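PDB 1L1L: ribonucleoside triphosphate reductase from Lactobacillus leichmannii, which reduces ribonucleoside triphosphates to the 2'-deoxyribonucleoside triphosphates, relying on the cobalamin (B12) cofactor that defines class II enzymes. Local coordinates for residues K25-V29 with E607-K611; T30-Y35 with T552-L556; F422-P426 with V439-A443; A504-P508 with R666-F670. One frame throughout, in Å; residues are numbered along the deposited sequence.

In the fold
Contacts 1 to 3 form a connected series, while contact 4 stands apart. Contacts 1 and 2 share helix 27-32, their centres 11 Å apart, and touch where L556 CD2 lies 3.5 Å from G27 O. Contact 2 in turn meets contact 3, its centre 18 Å away, through V553 CG1 at 3.7 Å from F425 CZ. Along the chain contact 3 is nested within the loop closed by contact 2. Its strand, 421-424, follows closely on C419, which is joined to C119 by a disulfide, probably the redox-active pair of the active site. Contact 4 lies at the periphery, its centre 32 Å from that of contact 3 and their nearest atoms about 21 Å apart.

Contact 1 of 4, residues K25-V29 with E607-K611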
loop_
_atom_site.group_PDB
_atom_site.type_symbol
_atom_site.label_atom_id
_atom_site.label_comp_id
_atom_site.label_asym_id
_atom_site.label_seq_id
_atom_site.Cartn_x
_atom_site.Cartn_y
_atom_site.Cartn_z
ATOM N N LYS A 25 -3.588 13.709 18.119
ATOM C CA LYS A 25 -4.071 13.167 19.386
ATOM C C LYS A 25 -3.834 11.659 19.501
ATOM O O LYS A 25 -3.697 11.140 20.607
ATOM C CB LYS A 25 -5.561 13.477 19.568
ATOM C CG LYS A 25 -5.863 14.951 19.861
ATOM C CD LYS A 25 -5.274 15.390 21.190
ATOM C CE LYS A 25 -5.479 16.884 21.422
ATOM N NZ LYS A 25 -6.925 17.230 21.555
ATOM N N LEU A 26 -3.760 10.961 18.367
ATOM C CA LEU A 26 -3.532 9.507 18.372
ATOM C C LEU A 26 -2.115 9.197 17.890
ATOM O O LEU A 26 -1.700 8.039 17.851
ATOM C CB LEU A 26 -4.513 8.790 17.420
ATOM C CG LEU A 26 -5.977 9.213 17.296
ATOM C CD1 LEU A 26 -6.678 8.369 16.232
ATOM C CD2 LEU A 26 -6.667 9.038 18.614
ATOM N N GLY A 27 -1.382 10.246 17.523
ATOM C CA GLY A 27 -0.037 10.086 16.996
ATOM C C GLY A 27 1.009 9.248 17.706
ATOM O O GLY A 27 1.470 8.239 17.175
ATOM N N TRP A 28 1.412 9.664 18.901
ATOM C CA TRP A 28 2.443 8.928 19.616
ATOM C C TRP A 28 2.080 7.482 19.862
ATOM O O TRP A 28 2.912 6.586 19.707
ATOM C CB TRP A 28 2.744 9.584 20.954
ATOM C CG TRP A 28 3.877 8.947 21.631
ATOM C CD1 TRP A 28 5.202 9.144 21.375
ATOM C CD2 TRP A 28 3.808 7.964 22.665
ATOM N NE1 TRP A 28 5.962 8.344 22.188
ATOM C CE2 TRP A 28 5.131 7.612 22.994
ATOM C CE3 TRP A 28 2.751 7.347 23.349
ATOM C CZ2 TRP A 28 5.430 6.669 23.976
ATOM C CZ3 TRP A 28 3.047 6.413 24.322
ATOM C CH2 TRP A 28 4.380 6.081 24.628
ATOM N N VAL A 29 0.844 7.251 20.274
ATOM C CA VAL A 29 0.400 5.897 20.538
ATOM C C VAL A 29 0.550 5.045 19.275
ATOM O O VAL A 29 1.076 3.927 19.323
ATOM C CB VAL A 29 -1.073 5.894 20.993
ATOM C CG1 VAL A 29 -1.553 4.476 21.160
ATOM C CG2 VAL A 29 -1.214 6.667 22.296
ATOM N N GLU A 607 -10.813 5.940 24.479
ATOM C CA GLU A 607 -11.430 7.092 23.830
ATOM C C GLU A 607 -10.550 8.342 23.732
ATOM O O GLU A 607 -10.109 8.901 24.753
ATOM C CB GLU A 607 -12.740 7.418 24.550
ATOM C CG GLU A 607 -13.562 6.151 24.823
ATOM C CD GLU A 607 -14.960 6.417 25.337
ATOM O OE1 GLU A 607 -15.317 7.590 25.568
ATOM O OE2 GLU A 607 -15.715 5.428 25.506
ATOM N N PHE A 608 -10.316 8.783 22.495
ATOM C CA PHE A 608 -9.490 9.972 22.239
ATOM C C PHE A 608 -10.322 11.112 21.668
ATOM O O PHE A 608 -10.799 11.033 20.533
ATOM C CB PHE A 608 -8.363 9.666 21.238
ATOM C CG PHE A 608 -7.348 8.668 21.725
ATOM C CD1 PHE A 608 -7.648 7.307 21.773
ATOM C CD2 PHE A 608 -6.079 9.093 22.142
ATOM C CE1 PHE A 608 -6.700 6.379 22.231
ATOM C CE2 PHE A 608 -5.131 8.181 22.600
ATOM C CZ PHE A 608 -5.436 6.822 22.647
ATOM N N PRO A 609 -10.536 12.181 22.453
ATOM C CA PRO A 609 -11.318 13.315 21.943
ATOM C C PRO A 609 -10.475 13.984 20.848
ATOM O O PRO A 609 -9.274 14.182 21.034
ATOM C CB PRO A 609 -11.475 14.215 23.174
ATOM C CG PRO A 609 -11.415 13.228 24.326
ATOM C CD PRO A 609 -10.297 12.307 23.901
ATOM N N ILE A 610 -11.082 14.313 19.709
ATOM C CA ILE A 610 -10.328 14.940 18.623
ATOM C C ILE A 610 -11.065 16.051 17.897
ATOM O O ILE A 610 -12.226 15.903 17.510
ATOM C CB ILE A 610 -9.885 13.903 17.556
ATOM C CG1 ILE A 610 -8.934 12.883 18.180
ATOM C CG2 ILE A 610 -9.202 14.620 16.390
ATOM C CD1 ILE A 610 -8.412 11.844 17.206
ATOM N N LYS A 611 -10.370 17.166 17.711
ATOM C CA LYS A 611 -10.934 18.314 17.016
ATOM C C LYS A 611 -10.260 18.460 15.665
ATOM O O LYS A 611 -9.034 18.525 15.577
ATOM C CB LYS A 611 -10.720 19.594 17.821
ATOM C CG LYS A 611 -11.242 20.840 17.123
ATOM C CD LYS A 611 -11.112 22.073 18.012
ATOM C CE LYS A 611 -11.703 23.309 17.331
ATOM N NZ LYS A 611 -11.644 24.521 18.207
HETATM O O HOH W 1 -7.124 17.554 18.774
#
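The phenyl ring of F608 is approached obliquely by three groups of 25-29, none squarely over a face or at an edge. The carbonyl O of K25 lies 3.5 Å from F608 CD2, and the CG2 methyl of V29 is 4.2 Å from F608 CE2. The CD2 methyl of L26 rests against the root of the ring, modelled too close for its spacing to be trusted. I610 adds a second apolar surface: its CD1 packs 3.6 Å from L26 CG, the two side chains crossing at about a right angle. K25 suits the exposed margin, for its aliphatic part slides past I610 in the opposite direction, with K25 CB 3.7 Å from I610 CG1. Bends at chi2 (-64°) and chi4 (65°) bring its ammonium group to a water that accepts from NZ at 2.8 Å and, weakly, from the backbone N of K611. Strand 603-611 runs between strands 593-596 and 570-578 of an antiparallel sheet. The loop leading into helix 27-32, with V29 of its first turn, docks here, where F608 also touches I575 of strand 570-578, and L587 of helix 583-589 reaches both F608 and V29; P609 packs against helix 695-704.

Contact 2 of 4, residues T30-Y35 with T552-L556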
loop_
_atom_site.group_PDB
_atom_site.type_symbol
_atom_site.label_atom_id
_atom_site.label_comp_id
_atom_site.label_asym_id
_atom_site.label_seq_id
_atom_site.Cartn_x
_atom_site.Cartn_y
_atom_site.Cartn_z
ATOM N N THR A 30 0.082 5.582 18.153
ATOM C CA THR A 30 0.159 4.882 16.875
ATOM C C THR A 30 1.604 4.559 16.535
ATOM O O THR A 30 1.914 3.469 16.072
ATOM C CB THR A 30 -0.449 5.725 15.733
ATOM O OG1 THR A 30 -1.850 5.900 15.971
ATOM C CG2 THR A 30 -0.253 5.025 14.383
ATOM N N TYR A 31 2.500 5.509 16.784
ATOM C CA TYR A 31 3.902 5.274 16.499
ATOM C C TYR A 31 4.464 4.116 17.327
ATOM O O TYR A 31 5.126 3.225 16.792
ATOM C CB TYR A 31 4.723 6.545 16.773
ATOM C CG TYR A 31 6.166 6.231 17.071
ATOM C CD1 TYR A 31 6.997 5.659 16.100
ATOM C CD2 TYR A 31 6.690 6.427 18.355
ATOM C CE1 TYR A 31 8.321 5.288 16.406
ATOM C CE2 TYR A 31 8.000 6.055 18.665
ATOM C CZ TYR A 31 8.805 5.491 17.694
ATOM O OH TYR A 31 10.092 5.124 18.018
ATOM N N LYS A 32 4.194 4.134 18.628
ATOM C CA LYS A 32 4.691 3.115 19.541
ATOM C C LYS A 32 4.289 1.686 19.233
ATOM O O LYS A 32 5.065 0.758 19.432
ATOM C CB LYS A 32 4.261 3.439 20.973
ATOM C CG LYS A 32 4.946 4.656 21.534
ATOM C CD LYS A 32 6.460 4.448 21.615
ATOM C CE LYS A 32 6.836 3.455 22.698
ATOM N NZ LYS A 32 8.306 3.383 22.865
ATOM N N ARG A 33 3.066 1.503 18.759
ATOM C CA ARG A 33 2.612 0.162 18.465
ATOM C C ARG A 33 2.714 -0.186 16.984
ATOM O O ARG A 33 2.253 -1.248 16.578
ATOM C CB ARG A 33 1.170 -0.000 18.951
ATOM C CG ARG A 33 0.189 0.911 18.242
ATOM C CD ARG A 33 -1.205 0.827 18.857
ATOM N NE ARG A 33 -1.676 -0.554 18.967
ATOM C CZ ARG A 33 -2.958 -0.900 19.038
ATOM N NH1 ARG A 33 -3.901 0.035 19.007
ATOM N NH2 ARG A 33 -3.295 -2.180 19.140
ATOM N N THR A 34 3.338 0.680 16.185
ATOM C CA THR A 34 3.449 0.430 14.749
ATOM C C THR A 34 4.832 0.549 14.117
ATOM O O THR A 34 5.205 -0.269 13.272
ATOM C CB THR A 34 2.538 1.375 13.943
ATOM O OG1 THR A 34 1.262 1.475 14.581
ATOM C CG2 THR A 34 2.359 0.850 12.512
ATOM N N TYR A 35 5.589 1.572 14.501
ATOM C CA TYR A 35 6.905 1.774 13.897
ATOM C C TYR A 35 8.110 1.684 14.825
ATOM O O TYR A 35 9.249 1.693 14.352
ATOM C CB TYR A 35 6.933 3.122 13.176
ATOM C CG TYR A 35 5.799 3.298 12.206
ATOM C CD1 TYR A 35 4.855 4.306 12.397
ATOM C CD2 TYR A 35 5.638 2.432 11.117
ATOM C CE1 TYR A 35 3.776 4.451 11.538
ATOM C CE2 TYR A 35 4.557 2.569 10.247
ATOM C CZ TYR A 35 3.631 3.584 10.467
ATOM O OH TYR A 35 2.553 3.748 9.626
ATOM N N THR A 552 -2.630 5.280 8.415
ATOM C CA THR A 552 -1.742 5.146 9.565
ATOM C C THR A 552 -0.752 6.295 9.757
ATOM O O THR A 552 -0.707 6.893 10.829
ATOM C CB THR A 552 -0.979 3.812 9.516
ATOM O OG1 THR A 552 -1.918 2.735 9.409
ATOM C CG2 THR A 552 -0.176 3.620 10.785
ATOM N N VAL A 553 0.034 6.610 8.730
ATOM C CA VAL A 553 1.000 7.698 8.844
ATOM C C VAL A 553 0.325 9.050 9.070
ATOM O O VAL A 553 0.839 9.888 9.810
ATOM C CB VAL A 553 1.918 7.766 7.595
ATOM C CG1 VAL A 553 2.415 9.187 7.371
ATOM C CG2 VAL A 553 3.102 6.833 7.793
ATOM N N ALA A 554 -0.822 9.271 8.440
ATOM C CA ALA A 554 -1.535 10.527 8.619
ATOM C C ALA A 554 -1.990 10.663 10.078
ATOM O O ALA A 554 -2.171 11.777 10.577
ATOM C CB ALA A 554 -2.734 10.595 7.681
ATOM N N LYS A 555 -2.169 9.533 10.761
ATOM C CA LYS A 555 -2.587 9.561 12.163
ATOM C C LYS A 555 -1.433 10.032 13.047
ATOM O O LYS A 555 -1.657 10.647 14.086
ATOM C CB LYS A 555 -3.051 8.179 12.632
ATOM C CG LYS A 555 -4.334 7.718 11.964
ATOM C CD LYS A 555 -4.657 6.286 12.348
ATOM C CE LYS A 555 -5.716 5.704 11.425
ATOM N NZ LYS A 555 -5.857 4.234 11.634
ATOM N N LEU A 556 -0.207 9.742 12.632
ATOM C CA LEU A 556 0.964 10.171 13.399
ATOM C C LEU A 556 0.937 11.683 13.615
ATOM O O LEU A 556 1.214 12.171 14.714
ATOM C CB LEU A 556 2.261 9.806 12.674
ATOM C CG LEU A 556 2.669 8.337 12.557
ATOM C CD1 LEU A 556 4.081 8.253 11.976
ATOM C CD2 LEU A 556 2.648 7.683 13.920
#
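Y35 reaches toward helix 551-557 with the CD1-CE1 side of its ring and its hydroxyl, and its atoms can be followed outward. From CB, the first torsion sets CG beside the backbone N (chi1 -52°), directing the ring at the helix. CD1 then lies 4.0 Å from L556 CD1, and CE1 comes nearer to that methyl, at 3.8 Å. At the tip, OH sits close to the CG2 methyl of T552, at 3.0 Å, and 3.6 Å from V553 CG2. Tyrosine suits the place because one long, flat side chain can touch T552, V553 and L556, about one turn of helix. T34 lays its own CG2 over one face of the Y35 ring, toward the rim, and meets T552 CG2 tip to tip at 4.1 Å. Its hydroxyl turns back to donate to T30 O at 2.6 Å, while Y31 O takes the backbone N-H of both T34 and Y35. T30 divides its branches similarly: CG2 faces T552 CG2 at 3.9 Å, and OG1 is hydrogen-bonded to L26 O. L556 CD2 packs 3.7 Å from Y31 CB and also lies near T30 CG2. Beyond the pair, L101 of helix 98-103 touches Y35, V553 and L556, packing against both segments, and F425, just after strand 421-424, lies against V553.

Contact 3 of 4, residues F422-P426 with V439-A443; sequences FEVFP and VFALA
The N-H of A443 is bonded to V439 O at 2.9 Å, a helical turn that places both residues on the side of their helix facing the strand. All direct contact between the segments is apolar. A443 CA lies over one face of the F422 ring in a CH-pi contact, 4.1 Å from the centroid and 24° off the ring normal. Its CB is 3.4 Å from F422 CD2, near the rim. The ring reaches this position because CG points opposite the backbone N (chi1 -166°), and alanine is small enough to let a broad aromatic face settle onto the helix backbone. V424, two residues on along the strand, points to the same side. Its branched end wedges between helix residues: CG1 meets F440 CZ at 3.6 Å and V439 CG1 at 3.7 Å, while CG2 lies 4.2 Å from A443 CB. F440 also takes P426 CG at its ring edge, extending the packing to the start of the next helix.

Strand residues 422-424 and helix residues 439-443 run nearly antiparallel, at 170°, with their axes 9.3 Å apart, a spacing filled by these side chains. E423 points the other way, and its OE2 is hydrogen-bonded to S473 OG. Strand 421-424 lies beside and parallel to strand 471-474, which the chain reaches through helices that include 436-450. The helix packs on I472 too, through F440 and A443. This is the layered packing of a beta-alpha-beta crossover, consistent with the ten-stranded alpha-beta barrel of this reductase.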
loop_
_atom_site.group_PDB
_atom_site.type_symbol
_atom_site.label_atom_id
_atom_site.label_comp_id
_atom_site.label_asym_id
_atom_site.label_seq_id
_atom_site.Cartn_x
_atom_site.Cartn_y
_atom_site.Cartn_z
ATOM N N PHE A 422 6.531 9.180 -0.776
ATOM C CA PHE A 422 6.970 10.029 0.317
ATOM C C PHE A 422 5.799 10.956 0.555
ATOM O O PHE A 422 5.256 11.518 -0.389
ATOM C CB PHE A 422 8.194 10.840 -0.075
ATOM C CG PHE A 422 8.882 11.465 1.093
ATOM C CD1 PHE A 422 9.840 10.760 1.803
ATOM C CD2 PHE A 422 8.535 12.743 1.512
ATOM C CE1 PHE A 422 10.455 11.321 2.928
ATOM C CE2 PHE A 422 9.143 13.316 2.642
ATOM C CZ PHE A 422 10.101 12.596 3.342
ATOM N N GLU A 423 5.401 11.119 1.811
ATOM C CA GLU A 423 4.261 11.966 2.114
ATOM C C GLU A 423 4.594 13.278 2.827
ATOM O O GLU A 423 5.366 13.313 3.789
ATOM C CB GLU A 423 3.240 11.181 2.934
ATOM C CG GLU A 423 1.859 11.796 2.930
ATOM C CD GLU A 423 0.759 10.744 2.920
ATOM O OE1 GLU A 423 0.759 9.882 3.824
ATOM O OE2 GLU A 423 -0.104 10.781 2.013
ATOM N N VAL A 424 3.993 14.346 2.326
ATOM C CA VAL A 424 4.175 15.676 2.871
ATOM C C VAL A 424 2.839 16.230 3.361
ATOM O O VAL A 424 1.789 16.034 2.737
ATOM C CB VAL A 424 4.782 16.616 1.809
ATOM C CG1 VAL A 424 4.905 18.043 2.366
ATOM C CG2 VAL A 424 6.155 16.092 1.398
ATOM N N PHE A 425 2.881 16.887 4.515
ATOM C CA PHE A 425 1.700 17.491 5.110
ATOM C C PHE A 425 1.949 19.004 5.069
ATOM O O PHE A 425 2.529 19.575 6.001
ATOM C CB PHE A 425 1.538 17.034 6.563
ATOM C CG PHE A 425 1.499 15.538 6.742
ATOM C CD1 PHE A 425 0.507 14.772 6.140
ATOM C CD2 PHE A 425 2.445 14.899 7.537
ATOM C CE1 PHE A 425 0.460 13.377 6.336
ATOM C CE2 PHE A 425 2.411 13.518 7.736
ATOM C CZ PHE A 425 1.412 12.754 7.131
ATOM N N PRO A 426 1.534 19.661 3.978
ATOM C CA PRO A 426 1.695 21.106 3.764
ATOM C C PRO A 426 1.416 21.999 4.976
ATOM O O PRO A 426 2.272 22.795 5.368
ATOM C CB PRO A 426 0.748 21.387 2.600
ATOM C CG PRO A 426 0.891 20.147 1.772
ATOM C CD PRO A 426 0.884 19.028 2.811
ATOM N N VAL A 439 10.800 21.633 1.219
ATOM C CA VAL A 439 10.320 20.370 1.758
ATOM C C VAL A 439 10.143 19.390 0.606
ATOM O O VAL A 439 10.617 18.258 0.665
ATOM C CB VAL A 439 8.974 20.559 2.491
ATOM C CG1 VAL A 439 8.367 19.203 2.859
ATOM C CG2 VAL A 439 9.191 21.391 3.748
ATOM N N PHE A 440 9.474 19.835 -0.449
ATOM C CA PHE A 440 9.243 18.954 -1.585
ATOM C C PHE A 440 10.513 18.561 -2.308
ATOM O O PHE A 440 10.566 17.512 -2.951
ATOM C CB PHE A 440 8.226 19.574 -2.542
ATOM C CG PHE A 440 6.811 19.470 -2.046
ATOM C CD1 PHE A 440 6.233 20.503 -1.315
ATOM C CD2 PHE A 440 6.079 18.296 -2.239
ATOM C CE1 PHE A 440 4.950 20.374 -0.776
ATOM C CE2 PHE A 440 4.805 18.158 -1.707
ATOM C CZ PHE A 440 4.233 19.202 -0.969
ATOM N N ALA A 441 11.549 19.386 -2.204
ATOM C CA ALA A 441 12.806 19.053 -2.852
ATOM C C ALA A 441 13.501 17.949 -2.040
ATOM O O ALA A 441 14.098 17.032 -2.600
ATOM C CB ALA A 441 13.697 20.313 -2.964
ATOM N N LEU A 442 13.426 18.023 -0.713
ATOM C CA LEU A 442 14.044 16.984 0.109
ATOM C C LEU A 442 13.263 15.688 -0.150
ATOM O O LEU A 442 13.828 14.604 -0.243
ATOM C CB LEU A 442 13.964 17.349 1.598
ATOM C CG LEU A 442 14.899 18.470 2.078
ATOM C CD1 LEU A 442 14.455 18.978 3.449
ATOM C CD2 LEU A 442 16.319 17.945 2.132
ATOM N N ALA A 443 11.955 15.833 -0.290
ATOM C CA ALA A 443 11.097 14.675 -0.536
ATOM C C ALA A 443 11.547 13.966 -1.807
ATOM O O ALA A 443 11.848 12.770 -1.794
ATOM C CB ALA A 443 9.657 15.126 -0.657
#

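Contact 4 of 4, residues A504-P508 with R666-F670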
loop_
_atom_site.group_PDB
_atom_site.type_symbol
_atom_site.label_atom_id
_atom_site.label_comp_id
_atom_site.label_asym_id
_atom_site.label_seq_id
_atom_site.Cartn_x
_atom_site.Cartn_y
_atom_site.Cartn_z
ATOM N N ALA A 504 -25.991 18.774 -21.117
ATOM C CA ALA A 504 -25.880 19.812 -20.103
ATOM C C ALA A 504 -25.383 19.172 -18.805
ATOM O O ALA A 504 -25.886 18.134 -18.378
ATOM C CB ALA A 504 -27.237 20.485 -19.883
ATOM N N ILE A 505 -24.386 19.793 -18.185
ATOM C CA ILE A 505 -23.824 19.273 -16.945
ATOM C C ILE A 505 -23.383 20.398 -16.015
ATOM O O ILE A 505 -23.290 21.565 -16.415
ATOM C CB ILE A 505 -22.597 18.388 -17.227
ATOM C CG1 ILE A 505 -21.570 19.186 -18.038
ATOM C CG2 ILE A 505 -23.025 17.125 -17.969
ATOM C CD1 ILE A 505 -20.276 18.458 -18.312
ATOM N N LYS A 506 -23.117 20.031 -14.768
ATOM C CA LYS A 506 -22.656 20.985 -13.774
ATOM C C LYS A 506 -21.150 20.829 -13.638
ATOM O O LYS A 506 -20.665 19.778 -13.234
ATOM C CB LYS A 506 -23.326 20.712 -12.430
ATOM C CG LYS A 506 -24.815 21.012 -12.400
ATOM C CD LYS A 506 -25.050 22.505 -12.494
ATOM C CE LYS A 506 -26.496 22.862 -12.215
ATOM N NZ LYS A 506 -26.623 24.330 -11.981
ATOM N N VAL A 507 -20.409 21.869 -13.992
ATOM C CA VAL A 507 -18.961 21.826 -13.879
ATOM C C VAL A 507 -18.559 22.605 -12.629
ATOM O O VAL A 507 -19.213 23.582 -12.254
ATOM C CB VAL A 507 -18.283 22.437 -15.123
ATOM C CG1 VAL A 507 -16.780 22.532 -14.912
ATOM C CG2 VAL A 507 -18.582 21.576 -16.337
ATOM N N PRO A 508 -17.481 22.171 -11.962
ATOM C CA PRO A 508 -17.010 22.837 -10.748
ATOM C C PRO A 508 -16.220 24.113 -11.002
ATOM O O PRO A 508 -15.581 24.265 -12.042
ATOM C CB PRO A 508 -16.145 21.765 -10.099
ATOM C CG PRO A 508 -15.512 21.109 -11.302
ATOM C CD PRO A 508 -16.711 20.935 -12.211
ATOM N N ARG A 666 -19.189 9.153 -16.309
ATOM C CA ARG A 666 -19.148 9.573 -17.704
ATOM C C ARG A 666 -18.587 10.986 -17.800
ATOM O O ARG A 666 -17.724 11.274 -18.633
ATOM C CB ARG A 666 -20.549 9.527 -18.328
ATOM C CG ARG A 666 -21.153 8.128 -18.415
ATOM C CD ARG A 666 -22.228 8.057 -19.499
ATOM N NE ARG A 666 -23.183 9.159 -19.409
ATOM C CZ ARG A 666 -24.121 9.266 -18.471
ATOM N NH1 ARG A 666 -24.240 8.333 -17.537
ATOM N NH2 ARG A 666 -24.937 10.313 -18.463
ATOM N N GLN A 667 -19.062 11.869 -16.934
ATOM C CA GLN A 667 -18.603 13.253 -16.971
ATOM C C GLN A 667 -17.092 13.407 -16.906
ATOM O O GLN A 667 -16.521 14.221 -17.625
ATOM C CB GLN A 667 -19.234 14.069 -15.841
ATOM C CG GLN A 667 -19.038 15.566 -16.037
ATOM C CD GLN A 667 -19.601 16.402 -14.911
ATOM O OE1 GLN A 667 -20.617 16.049 -14.301
ATOM N NE2 GLN A 667 -18.956 17.537 -14.640
ATOM N N TYR A 668 -16.436 12.631 -16.050
ATOM C CA TYR A 668 -14.993 12.747 -15.909
ATOM C C TYR A 668 -14.154 11.734 -16.689
ATOM O O TYR A 668 -12.981 11.521 -16.372
ATOM C CB TYR A 668 -14.618 12.704 -14.423
ATOM C CG TYR A 668 -15.089 13.924 -13.655
ATOM C CD1 TYR A 668 -16.359 13.974 -13.082
ATOM C CD2 TYR A 668 -14.269 15.042 -13.530
ATOM C CE1 TYR A 668 -16.804 15.119 -12.399
ATOM C CE2 TYR A 668 -14.698 16.182 -12.856
ATOM C CZ TYR A 668 -15.959 16.216 -12.296
ATOM O OH TYR A 668 -16.362 17.349 -11.634
ATOM N N ARG A 669 -14.741 11.141 -17.726
ATOM C CA ARG A 669 -14.035 10.148 -18.525
ATOM C C ARG A 669 -12.786 10.688 -19.211
ATOM O O ARG A 669 -11.954 9.912 -19.694
ATOM C CB ARG A 669 -14.986 9.513 -19.561
ATOM C CG ARG A 669 -15.508 10.453 -20.637
ATOM C CD ARG A 669 -16.579 9.767 -21.487
ATOM N NE ARG A 669 -16.979 10.585 -22.628
ATOM C CZ ARG A 669 -17.690 11.706 -22.540
ATOM N NH1 ARG A 669 -18.095 12.153 -21.358
ATOM N NH2 ARG A 669 -17.982 12.396 -23.637
ATOM N N PHE A 670 -12.634 12.007 -19.254
ATOM C CA PHE A 670 -11.450 12.578 -19.893
ATOM C C PHE A 670 -10.410 13.065 -18.881
ATOM O O PHE A 670 -9.352 13.584 -19.267
ATOM C CB PHE A 670 -11.843 13.744 -20.814
ATOM C CG PHE A 670 -12.814 13.370 -21.902
ATOM C CD1 PHE A 670 -14.127 13.834 -21.869
ATOM C CD2 PHE A 670 -12.414 12.557 -22.966
ATOM C CE1 PHE A 670 -15.029 13.497 -22.880
ATOM C CE2 PHE A 670 -13.304 12.213 -23.976
ATOM C CZ PHE A 670 -14.615 12.682 -23.937
HETATM O O HOH W 2 -20.665 17.514 -11.668
HETATM O O HOH W 3 -23.827 17.122 -14.223
#
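Q667 of helix 661-667 carries the contact with residues 504-508 of strand 504-510. Its CG stands opposite the backbone N (chi1 -167°) and the chain stays extended beyond, which delivers the amide to the backbone of the strand. On the way CG packs against I505 CD1 at 3.9 Å, so the isoleucine gives the aliphatic part of the side chain an apolar partner; the same methyl also lies near the amide carbon and NE2. At the end, NE2 donates to K506 O at 3.1 Å with an N-H···O angle of 150°; the donor rises 43° out of the carbonyl plane. The other half of the amide works through water. One water donates to K506 O at 2.8 Å and to Q667 OE1 at 3.0 Å, and a second accepts from K506 N at 3.0 Å while donating only weakly to OE1. Y668, next in the chain, brings its OH to 3.6 Å from P508 CD, the two side chains coming from opposite directions; its side chain also touches A633 of helix 628-641, which P508 meets as well. R669 then folds back on its own segment, its NH1 donating to R666 O.

I505 and V507 use their backbones to pair with strand 490-497, whereas K506 offers its N-H and C=O to the helix side. Glutamine, with both a donor and an acceptor, suits that strand edge, and the result is a small, hydrated surface contact in which one direct bond and bridging waters accompany modest apolar packing.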